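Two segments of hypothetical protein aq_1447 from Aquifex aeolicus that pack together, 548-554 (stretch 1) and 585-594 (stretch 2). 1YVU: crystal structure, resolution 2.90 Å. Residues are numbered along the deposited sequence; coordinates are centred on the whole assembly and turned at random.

Stretch 1, residues 548-554: IGDVFSL
Stretch 2 585-594: YGELYGYSLE

No hydrogen bond crosses between these two stretches; one phenylalanine, F552, packed against three tyrosines and a leucine, carries most of the contact. Residues 548-554 lie within a longer helix. Stretch 2 opens inside a helix that began earlier in the chain, leaves helical geometry at G590 (phi/psi 67/44, a positive phi that favours glycine), passes through extended Y591 (-102/151) and continues as a strand over 592-594 and beyond. The helix axes run in the same general direction, crossing at -29° with a closest approach of 10.7 Å, and the register is set by G549 and Y585, whose CA atoms are 6.7 Å apart.

At that point the absence of a side chain matters. G549 CA sits over the face of the Y585 ring, 3.8 Å from its centroid, in a CH-pi contact, a weakly polarised C-H facing the electron-rich ring; a CB on G549 would fall 3.0 Å from Y585 CZ, a clash. Y585 (chi1 -86°, chi2 108°) in turn places its CB over the F552 ring, 3.6 Å from the centroid of that ring, a second CH-pi contact. The two rings are nearly parallel (28°) but slid apart, with centroids 5.8 Å apart, so they barely overlap.

The CA-to-CB bond of F552 (m, chi1 -86°, chi2 86°) points toward stretch 2, and F552 CE2 reaches 3.3 Å from Y585 O. Y589 (m, chi2 80°) packs obliquely, its CE1 3.5 Å from F552 CB. Beyond the turn, Y591 (m, chi2 -36°) meets F552 rim to rim, with F552 CE2 to Y591 CD2 at 3.5 Å, while L593 CD1 lies at the ring edge, 3.9 Å from F552 CZ. These last three carbon-to-carbon contacts are van der Waals packing of apolar surface.

Y589 OH approaches S553 N to 3.5 Å, but the angle is poor for hydrogen bonding; that amide instead bonds G549 O within its helix (S553 N to G549 O, 2.7 Å). Together the stretches bury 354 Å².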

ATOM      1  N   ILE A 548     -10.342 -15.146  10.948  1.00 23.68           N
ATOM      2  CA  ILE A 548     -11.027 -15.663   9.780  1.00 19.96           C
ATOM      3  C   ILE A 548     -12.194 -16.583  10.102  1.00 24.83           C
ATOM      4  O   ILE A 548     -13.150 -16.643   9.330  1.00 28.68           O
ATOM      5  CB  ILE A 548     -10.035 -16.238   8.773  1.00 14.46           C
ATOM      6  CG1 ILE A 548      -9.180 -15.072   8.262  1.00 16.32           C
ATOM      7  CG2 ILE A 548     -10.738 -16.842   7.557  1.00  4.10           C
ATOM      8  CD1 ILE A 548      -7.879 -15.470   7.738  1.00 21.55           C
ATOM      9  N   GLY A 549     -12.172 -17.225  11.267  1.00 22.45           N
ATOM     10  CA  GLY A 549     -13.281 -18.094  11.647  1.00 23.88           C
ATOM     11  C   GLY A 549     -14.442 -17.233  12.097  1.00 27.00           C
ATOM     12  O   GLY A 549     -15.626 -17.576  11.883  1.00 13.62           O
ATOM     13  N   ASP A 550     -14.068 -16.104  12.720  1.00 19.29           N
ATOM     14  CA  ASP A 550     -15.008 -15.102  13.210  1.00 24.10           C
ATOM     15  C   ASP A 550     -15.735 -14.556  12.006  1.00 22.91           C
ATOM     16  O   ASP A 550     -16.975 -14.498  12.015  1.00 30.86           O
ATOM     17  CB  ASP A 550     -14.308 -13.970  13.948  1.00 28.40           C
ATOM     18  CG  ASP A 550     -14.023 -14.307  15.396  1.00 37.13           C
ATOM     19  OD1 ASP A 550     -14.752 -13.841  16.286  1.00 39.29           O
ATOM     20  OD2 ASP A 550     -13.046 -15.022  15.653  1.00 38.58           O
ATOM     21  N   VAL A 551     -14.976 -14.279  10.940  1.00 16.37           N
ATOM     22  CA  VAL A 551     -15.527 -13.804   9.667  1.00 14.50           C
ATOM     23  C   VAL A 551     -16.562 -14.819   9.123  1.00 15.24           C
ATOM     24  O   VAL A 551     -17.675 -14.462   8.702  1.00 16.97           O
ATOM     25  CB  VAL A 551     -14.384 -13.621   8.672  1.00 14.14           C
ATOM     26  CG1 VAL A 551     -14.870 -13.525   7.193  1.00 13.32           C
ATOM     27  CG2 VAL A 551     -13.609 -12.397   9.066  1.00 13.47           C
ATOM     28  N   PHE A 552     -16.219 -16.096   9.256  1.00 17.12           N
ATOM     29  CA  PHE A 552     -17.077 -17.175   8.817  1.00 16.07           C
ATOM     30  C   PHE A 552     -18.300 -17.377   9.675  1.00 15.75           C
ATOM     31  O   PHE A 552     -19.386 -17.523   9.129  1.00 10.32           O
ATOM     32  CB  PHE A 552     -16.269 -18.441   8.705  1.00 15.14           C
ATOM     33  CG  PHE A 552     -15.582 -18.574   7.389  1.00 18.94           C
ATOM     34  CD1 PHE A 552     -14.319 -17.995   7.172  1.00 18.47           C
ATOM     35  CD2 PHE A 552     -16.213 -19.255   6.344  1.00 16.87           C
ATOM     36  CE1 PHE A 552     -13.691 -18.096   5.928  1.00 20.59           C
ATOM     37  CE2 PHE A 552     -15.607 -19.373   5.084  1.00 20.59           C
ATOM     38  CZ  PHE A 552     -14.338 -18.794   4.867  1.00 22.07           C
ATOM     39  N   SER A 553     -18.142 -17.298  11.006  1.00 18.79           N
ATOM     40  CA  SER A 553     -19.289 -17.426  11.914  1.00 16.14           C
ATOM     41  C   SER A 553     -20.232 -16.240  11.753  1.00 14.69           C
ATOM     42  O   SER A 553     -21.434 -16.403  11.897  1.00 18.75           O
ATOM     43  CB  SER A 553     -18.885 -17.622  13.377  1.00 17.84           C
ATOM     44  OG  SER A 553     -18.233 -16.494  13.915  1.00 22.62           O
ATOM     45  N   LEU A 554     -19.697 -15.081  11.364  1.00 18.70           N
ATOM     46  CA  LEU A 554     -20.533 -13.906  11.113  1.00 15.66           C
ATOM     47  C   LEU A 554     -21.363 -14.138   9.843  1.00 22.82           C
ATOM     48  O   LEU A 554     -22.541 -13.797   9.830  1.00 28.43           O
ATOM     49  CB  LEU A 554     -19.715 -12.610  10.966  1.00 19.07           C
ATOM     50  CG  LEU A 554     -20.536 -11.310  10.747  1.00 21.54           C
ATOM     51  CD1 LEU A 554     -21.560 -11.083  11.856  1.00 19.14           C
ATOM     52  CD2 LEU A 554     -19.641 -10.098  10.623  1.00 15.63           C
ATOM     53  N   TYR A 585     -12.081 -23.297   6.360  1.00 36.89           N
ATOM     54  CA  TYR A 585     -13.342 -22.758   6.879  1.00 36.31           C
ATOM     55  C   TYR A 585     -14.353 -22.666   5.745  1.00 36.07           C
ATOM     56  O   TYR A 585     -15.552 -22.509   5.974  1.00 34.09           O
ATOM     57  CB  TYR A 585     -13.126 -21.403   7.541  1.00 36.18           C
ATOM     58  CG  TYR A 585     -12.713 -21.475   8.998  1.00 39.57           C
ATOM     59  CD1 TYR A 585     -11.404 -21.153   9.404  1.00 32.68           C
ATOM     60  CD2 TYR A 585     -13.624 -21.896   9.985  1.00 40.71           C
ATOM     61  CE1 TYR A 585     -11.007 -21.257  10.756  1.00 42.45           C
ATOM     62  CE2 TYR A 585     -13.248 -22.001  11.347  1.00 45.50           C
ATOM     63  CZ  TYR A 585     -11.943 -21.683  11.725  1.00 41.00           C
ATOM     64  OH  TYR A 585     -11.613 -21.776  13.060  1.00 46.74           O
ATOM     65  N   GLY A 586     -13.847 -22.753   4.515  1.00 33.96           N
ATOM     66  CA  GLY A 586     -14.694 -22.771   3.336  1.00 33.48           C
ATOM     67  C   GLY A 586     -15.226 -24.198   3.245  1.00 36.39           C
ATOM     68  O   GLY A 586     -16.396 -24.406   2.946  1.00 34.60           O
ATOM     69  N   GLU A 587     -14.371 -25.172   3.587  1.00 36.99           N
ATOM     70  CA  GLU A 587     -14.716 -26.600   3.567  1.00 46.53           C
ATOM     71  C   GLU A 587     -15.702 -26.911   4.663  1.00 41.28           C
ATOM     72  O   GLU A 587     -16.724 -27.559   4.410  1.00 43.26           O
ATOM     73  CB  GLU A 587     -13.468 -27.479   3.753  1.00 51.19           C
ATOM     74  CG  GLU A 587     -12.799 -27.941   2.449  1.00 63.08           C
ATOM     75  CD  GLU A 587     -11.307 -28.298   2.608  1.00 72.74           C
ATOM     76  OE1 GLU A 587     -10.832 -28.540   3.750  1.00 72.45           O
ATOM     77  OE2 GLU A 587     -10.606 -28.341   1.563  1.00 71.46           O
ATOM     78  N   LEU A 588     -15.407 -26.374   5.847  1.00 39.34           N
ATOM     79  CA  LEU A 588     -16.201 -26.528   7.065  1.00 38.16           C
ATOM     80  C   LEU A 588     -17.633 -26.003   7.020  1.00 36.14           C
ATOM     81  O   LEU A 588     -18.530 -26.671   7.511  1.00 39.34           O
ATOM     82  CB  LEU A 588     -15.467 -25.887   8.242  1.00 40.28           C
ATOM     83  CG  LEU A 588     -14.838 -26.787   9.314  1.00 50.39           C
ATOM     84  CD1 LEU A 588     -13.457 -26.262   9.741  1.00 44.06           C
ATOM     85  CD2 LEU A 588     -15.810 -26.865  10.501  1.00 53.11           C
ATOM     86  N   TYR A 589     -17.846 -24.822   6.431  1.00 31.01           N
ATOM     87  CA  TYR A 589     -19.188 -24.223   6.326  1.00 31.72           C
ATOM     88  C   TYR A 589     -19.853 -24.505   4.993  1.00 32.67           C
ATOM     89  O   TYR A 589     -20.983 -24.051   4.742  1.00 32.40           O
ATOM     90  CB  TYR A 589     -19.136 -22.713   6.507  1.00 35.01           C
ATOM     91  CG  TYR A 589     -18.828 -22.230   7.893  1.00 32.05           C
ATOM     92  CD1 TYR A 589     -17.509 -22.217   8.360  1.00 33.38           C
ATOM     93  CD2 TYR A 589     -19.839 -21.734   8.737  1.00 27.35           C
ATOM     94  CE1 TYR A 589     -17.186 -21.716   9.648  1.00 33.59           C
ATOM     95  CE2 TYR A 589     -19.525 -21.220  10.031  1.00 31.71           C
ATOM     96  CZ  TYR A 589     -18.190 -21.216  10.472  1.00 30.47           C
ATOM     97  OH  TYR A 589     -17.826 -20.711  11.701  1.00 35.29           O
ATOM     98  N   GLY A 590     -19.102 -25.183   4.128  1.00 30.95           N
ATOM     99  CA  GLY A 590     -19.569 -25.566   2.809  1.00 31.76           C
ATOM    100  C   GLY A 590     -19.799 -24.409   1.864  1.00 34.31           C
ATOM    101  O   GLY A 590     -20.837 -24.379   1.217  1.00 38.61           O
ATOM    102  N   TYR A 591     -18.875 -23.443   1.826  1.00 34.48           N
ATOM    103  CA  TYR A 591     -18.973 -22.272   0.922  1.00 33.50           C
ATOM    104  C   TYR A 591     -18.062 -22.390  -0.327  1.00 26.92           C
ATOM    105  O   TYR A 591     -17.014 -23.054  -0.273  1.00 24.06           O
ATOM    106  CB  TYR A 591     -18.598 -20.947   1.650  1.00 25.09           C
ATOM    107  CG  TYR A 591     -19.481 -20.496   2.801  1.00 18.08           C
ATOM    108  CD1 TYR A 591     -20.883 -20.700   2.780  1.00 22.81           C
ATOM    109  CD2 TYR A 591     -18.906 -19.874   3.940  1.00 21.30           C
ATOM    110  CE1 TYR A 591     -21.702 -20.307   3.880  1.00 27.31           C
ATOM    111  CE2 TYR A 591     -19.711 -19.466   5.064  1.00 24.52           C
ATOM    112  CZ  TYR A 591     -21.111 -19.694   5.022  1.00 25.89           C
ATOM    113  OH  TYR A 591     -21.909 -19.373   6.113  1.00 27.99           O
ATOM    114  N   SER A 592     -18.479 -21.765  -1.438  1.00 30.06           N
ATOM    115  CA  SER A 592     -17.667 -21.723  -2.666  1.00 29.46           C
ATOM    116  C   SER A 592     -16.847 -20.402  -2.584  1.00 27.94           C
ATOM    117  O   SER A 592     -17.372 -19.289  -2.732  1.00 20.61           O
ATOM    118  CB  SER A 592     -18.534 -21.811  -3.942  1.00 25.43           C
ATOM    119  OG  SER A 592     -17.737 -21.903  -5.119  1.00 15.35           O
ATOM    120  N   LEU A 593     -15.570 -20.566  -2.241  1.00 26.15           N
ATOM    121  CA  LEU A 593     -14.635 -19.478  -2.073  1.00 22.85           C
ATOM    122  C   LEU A 593     -13.862 -19.008  -3.282  1.00 27.96           C
ATOM    123  O   LEU A 593     -13.443 -19.805  -4.129  1.00 34.58           O
ATOM    124  CB  LEU A 593     -13.627 -19.841  -1.009  1.00 24.56           C
ATOM    125  CG  LEU A 593     -13.726 -19.134   0.341  1.00 31.63           C
ATOM    126  CD1 LEU A 593     -15.024 -19.433   1.057  1.00 24.68           C
ATOM    127  CD2 LEU A 593     -12.576 -19.626   1.173  1.00 25.16           C
ATOM    128  N   GLU A 594     -13.687 -17.685  -3.329  1.00 28.73           N
ATOM    129  CA  GLU A 594     -12.929 -16.956  -4.341  1.00 24.18           C
ATOM    130  C   GLU A 594     -12.080 -15.992  -3.516  1.00 22.72           C
ATOM    131  O   GLU A 594     -12.619 -15.166  -2.762  1.00 18.47           O
ATOM    132  CB  GLU A 594     -13.827 -16.126  -5.259  1.00 21.71           C
ATOM    133  CG  GLU A 594     -14.968 -16.837  -5.955  1.00 27.07           C
ATOM    134  CD  GLU A 594     -14.576 -17.634  -7.198  1.00 38.50           C
ATOM    135  OE1 GLU A 594     -13.722 -17.169  -7.997  1.00 31.39           O
ATOM    136  OE2 GLU A 594     -15.180 -18.715  -7.398  1.00 35.55           O
TER